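Local coordinates for uncharacterized protein PA2218 (Pseudomonas aeruginosa, PDB 2HDW) that is of unknown function but adopts the alpha/beta hydrolase fold and probably has hydrolase activity, at residues 112-116 and 347-351. Sequence-based numbering, arbitrary orientation.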
ATOM      1  N   SER A 112      -1.100  -1.048   9.218  1.00 10.51           N
ATOM      2  CA  SER A 112      -1.538   0.311   8.906  1.00 11.84           C
ATOM      3  C   SER A 112      -2.770   0.511   8.011  1.00 11.93           C
ATOM      4  O   SER A 112      -3.638   1.326   8.339  1.00 11.58           O
ATOM      5  CB  SER A 112      -0.370   1.113   8.328  1.00 11.16           C
ATOM      6  OG  SER A 112      -0.679   2.498   8.303  1.00 12.04           O
ATOM      7  N   SER A 113      -2.856  -0.196   6.887  1.00 10.76           N
ATOM      8  CA  SER A 113      -4.008  -0.014   6.004  1.00 11.44           C
ATOM      9  C   SER A 113      -5.315  -0.314   6.737  1.00 11.70           C
ATOM     10  O   SER A 113      -6.322   0.368   6.540  1.00 12.53           O
ATOM     11  CB  SER A 113      -3.887  -0.891   4.746  1.00 10.21           C
ATOM     12  OG  SER A 113      -3.770  -2.269   5.061  1.00 10.74           O
ATOM     13  N   GLY A 114      -5.296  -1.336   7.585  1.00 12.99           N
ATOM     14  CA  GLY A 114      -6.483  -1.687   8.344  1.00 12.20           C
ATOM     15  C   GLY A 114      -6.869  -0.574   9.299  1.00 12.16           C
ATOM     16  O   GLY A 114      -8.048  -0.238   9.433  1.00 11.73           O
ATOM     17  N   LEU A 115      -5.876  -0.002   9.977  1.00 12.56           N
ATOM     18  CA  LEU A 115      -6.127   1.094  10.911  1.00 12.03           C
ATOM     19  C   LEU A 115      -6.758   2.268  10.161  1.00 12.19           C
ATOM     20  O   LEU A 115      -7.697   2.897  10.648  1.00 12.67           O
ATOM     21  CB  LEU A 115      -4.819   1.547  11.563  1.00 12.67           C
ATOM     22  CG  LEU A 115      -4.906   2.796  12.444  1.00 14.23           C
ATOM     23  CD1 LEU A 115      -5.799   2.519  13.640  1.00 15.06           C
ATOM     24  CD2 LEU A 115      -3.511   3.176  12.911  1.00 18.20           C
ATOM     25  N   TYR A 116      -6.232   2.565   8.975  1.00 11.87           N
ATOM     26  CA  TYR A 116      -6.771   3.650   8.156  1.00 10.90           C
ATOM     27  C   TYR A 116      -8.211   3.350   7.738  1.00 10.15           C
ATOM     28  O   TYR A 116      -9.089   4.203   7.860  1.00  9.55           O
ATOM     29  CB  TYR A 116      -5.931   3.848   6.894  1.00  9.10           C
ATOM     30  CG  TYR A 116      -4.769   4.805   7.036  1.00 10.48           C
ATOM     31  CD1 TYR A 116      -3.650   4.482   7.812  1.00 10.76           C
ATOM     32  CD2 TYR A 116      -4.768   6.017   6.357  1.00  7.42           C
ATOM     33  CE1 TYR A 116      -2.553   5.357   7.894  1.00  8.67           C
ATOM     34  CE2 TYR A 116      -3.687   6.888   6.430  1.00  9.11           C
ATOM     35  CZ  TYR A 116      -2.587   6.555   7.193  1.00  9.24           C
ATOM     36  OH  TYR A 116      -1.520   7.424   7.224  1.00 12.08           O
ATOM     37  N   LEU A 347       3.283   8.324  10.332  1.00  9.19           N
ATOM     38  CA  LEU A 347       2.038   8.295   9.566  1.00  9.42           C
ATOM     39  C   LEU A 347       1.494   6.890   9.344  1.00 10.39           C
ATOM     40  O   LEU A 347       0.588   6.685   8.539  1.00  9.89           O
ATOM     41  CB  LEU A 347       2.215   9.022   8.220  1.00  8.53           C
ATOM     42  CG  LEU A 347       1.933  10.537   8.223  1.00  8.12           C
ATOM     43  CD1 LEU A 347       2.773  11.228   9.289  1.00  8.50           C
ATOM     44  CD2 LEU A 347       2.230  11.129   6.851  1.00  8.67           C
ATOM     45  N   TYR A 348       2.054   5.923  10.065  1.00 12.21           N
ATOM     46  CA  TYR A 348       1.603   4.538   9.981  1.00 11.66           C
ATOM     47  C   TYR A 348       0.465   4.327  10.981  1.00 12.43           C
ATOM     48  O   TYR A 348      -0.597   3.795  10.639  1.00 11.97           O
ATOM     49  CB  TYR A 348       2.744   3.576  10.351  1.00 13.42           C
ATOM     50  CG  TYR A 348       3.624   3.103   9.208  1.00 15.74           C
ATOM     51  CD1 TYR A 348       3.704   3.812   8.008  1.00 16.30           C
ATOM     52  CD2 TYR A 348       4.412   1.956   9.348  1.00 17.08           C
ATOM     53  CE1 TYR A 348       4.545   3.390   6.971  1.00 15.62           C
ATOM     54  CE2 TYR A 348       5.258   1.529   8.324  1.00 18.13           C
ATOM     55  CZ  TYR A 348       5.318   2.252   7.138  1.00 17.69           C
ATOM     56  OH  TYR A 348       6.159   1.841   6.128  1.00 19.00           O
ATOM     57  N   ASP A 349       0.688   4.761  12.219  1.00 12.20           N
ATOM     58  CA  ASP A 349      -0.300   4.551  13.274  1.00 13.10           C
ATOM     59  C   ASP A 349      -0.501   5.675  14.290  1.00 14.06           C
ATOM     60  O   ASP A 349      -1.293   5.512  15.218  1.00 14.74           O
ATOM     61  CB  ASP A 349       0.059   3.271  14.035  1.00 12.69           C
ATOM     62  CG  ASP A 349       1.419   3.364  14.719  1.00 12.83           C
ATOM     63  OD1 ASP A 349       2.178   4.302  14.402  1.00 15.19           O
ATOM     64  OD2 ASP A 349       1.734   2.505  15.574  1.00 11.67           O
ATOM     65  N   ARG A 350       0.201   6.795  14.145  1.00 13.81           N
ATOM     66  CA  ARG A 350       0.039   7.885  15.106  1.00 15.76           C
ATOM     67  C   ARG A 350      -1.171   8.755  14.777  1.00 17.31           C
ATOM     68  O   ARG A 350      -1.149   9.540  13.827  1.00 14.89           O
ATOM     69  CB  ARG A 350       1.295   8.759  15.162  1.00 16.96           C
ATOM     70  CG  ARG A 350       2.566   8.049  15.612  1.00 18.07           C
ATOM     71  CD  ARG A 350       2.420   7.395  16.982  1.00 22.25           C
ATOM     72  NE  ARG A 350       3.720   7.037  17.547  1.00 24.50           N
ATOM     73  CZ  ARG A 350       3.918   6.034  18.396  1.00 24.77           C
ATOM     74  NH1 ARG A 350       2.898   5.279  18.781  1.00 26.90           N
ATOM     75  NH2 ARG A 350       5.135   5.780  18.855  1.00 24.07           N
ATOM     76  N   LEU A 351      -2.224   8.612  15.578  1.00 18.22           N
ATOM     77  CA  LEU A 351      -3.459   9.364  15.379  1.00 20.68           C
ATOM     78  C   LEU A 351      -3.283  10.875  15.445  1.00 20.98           C
ATOM     79  O   LEU A 351      -4.020  11.622  14.801  1.00 21.85           O
ATOM     80  CB  LEU A 351      -4.508   8.921  16.402  1.00 21.25           C
ATOM     81  CG  LEU A 351      -5.503   7.855  15.923  1.00 24.23           C
ATOM     82  CD1 LEU A 351      -6.417   8.481  14.884  1.00 23.96           C
ATOM     83  CD2 LEU A 351      -4.780   6.642  15.345  1.00 23.71           C
TER
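Ser112 and Tyr116, one turn apart on helix 112-122, each donate a hydroxyl hydrogen bond to a backbone carbonyl of the short, weakly bonded helical turn around 346-349, joining parts of the alpha/beta hydrolase fold that lie far apart in sequence. The helix 112-122 lies between strands 96-102 and 126-130 in sequence, whereas 346-349 follows the edge strand 334-339. Ser112 OG lies 2.7 Å from Tyr348 O and approaches in the carbonyl plane at a C=O...O angle of 118°, the direction of a lone pair. Its chi1 of -167° turns OG anti to the backbone N, to the side where 347-351 lies. Tyr116 OH reaches Leu347 O at 2.6 Å, also in the carbonyl plane but straighter, at 152°; the same hydroxyl is hydrogen-bonded to Ser201 OG, which ties the phenol to strand 197-201 as well. Both carbonyl oxygens sit at the edge of the Tyr116 ring, near its plane, with CE1 3.7 Å from Tyr348 O, so Tyr348 O is approached by a hydroxyl and a ring carbon from successive turns. The CA–CB bond of Tyr348 points away from helix 112-122, although CB still touches Ser112; its ring meets Tyr266 edge-to-face and also contacts His344. Leu115 supplies the apolar part: its side chain and that of Asp349 run obliquely to one another, and the CD2 methyl does the touching, while the Asp349 carboxylate turns off to a salt bridge from OD1 to Arg271. On a different flank, Leu115 CD2 has a looser apolar contact with Leu351 CD2, at 4.4 Å. Its tightest approach is to backbone, with Leu115 CD2 3.5 Å from Asp349 CA.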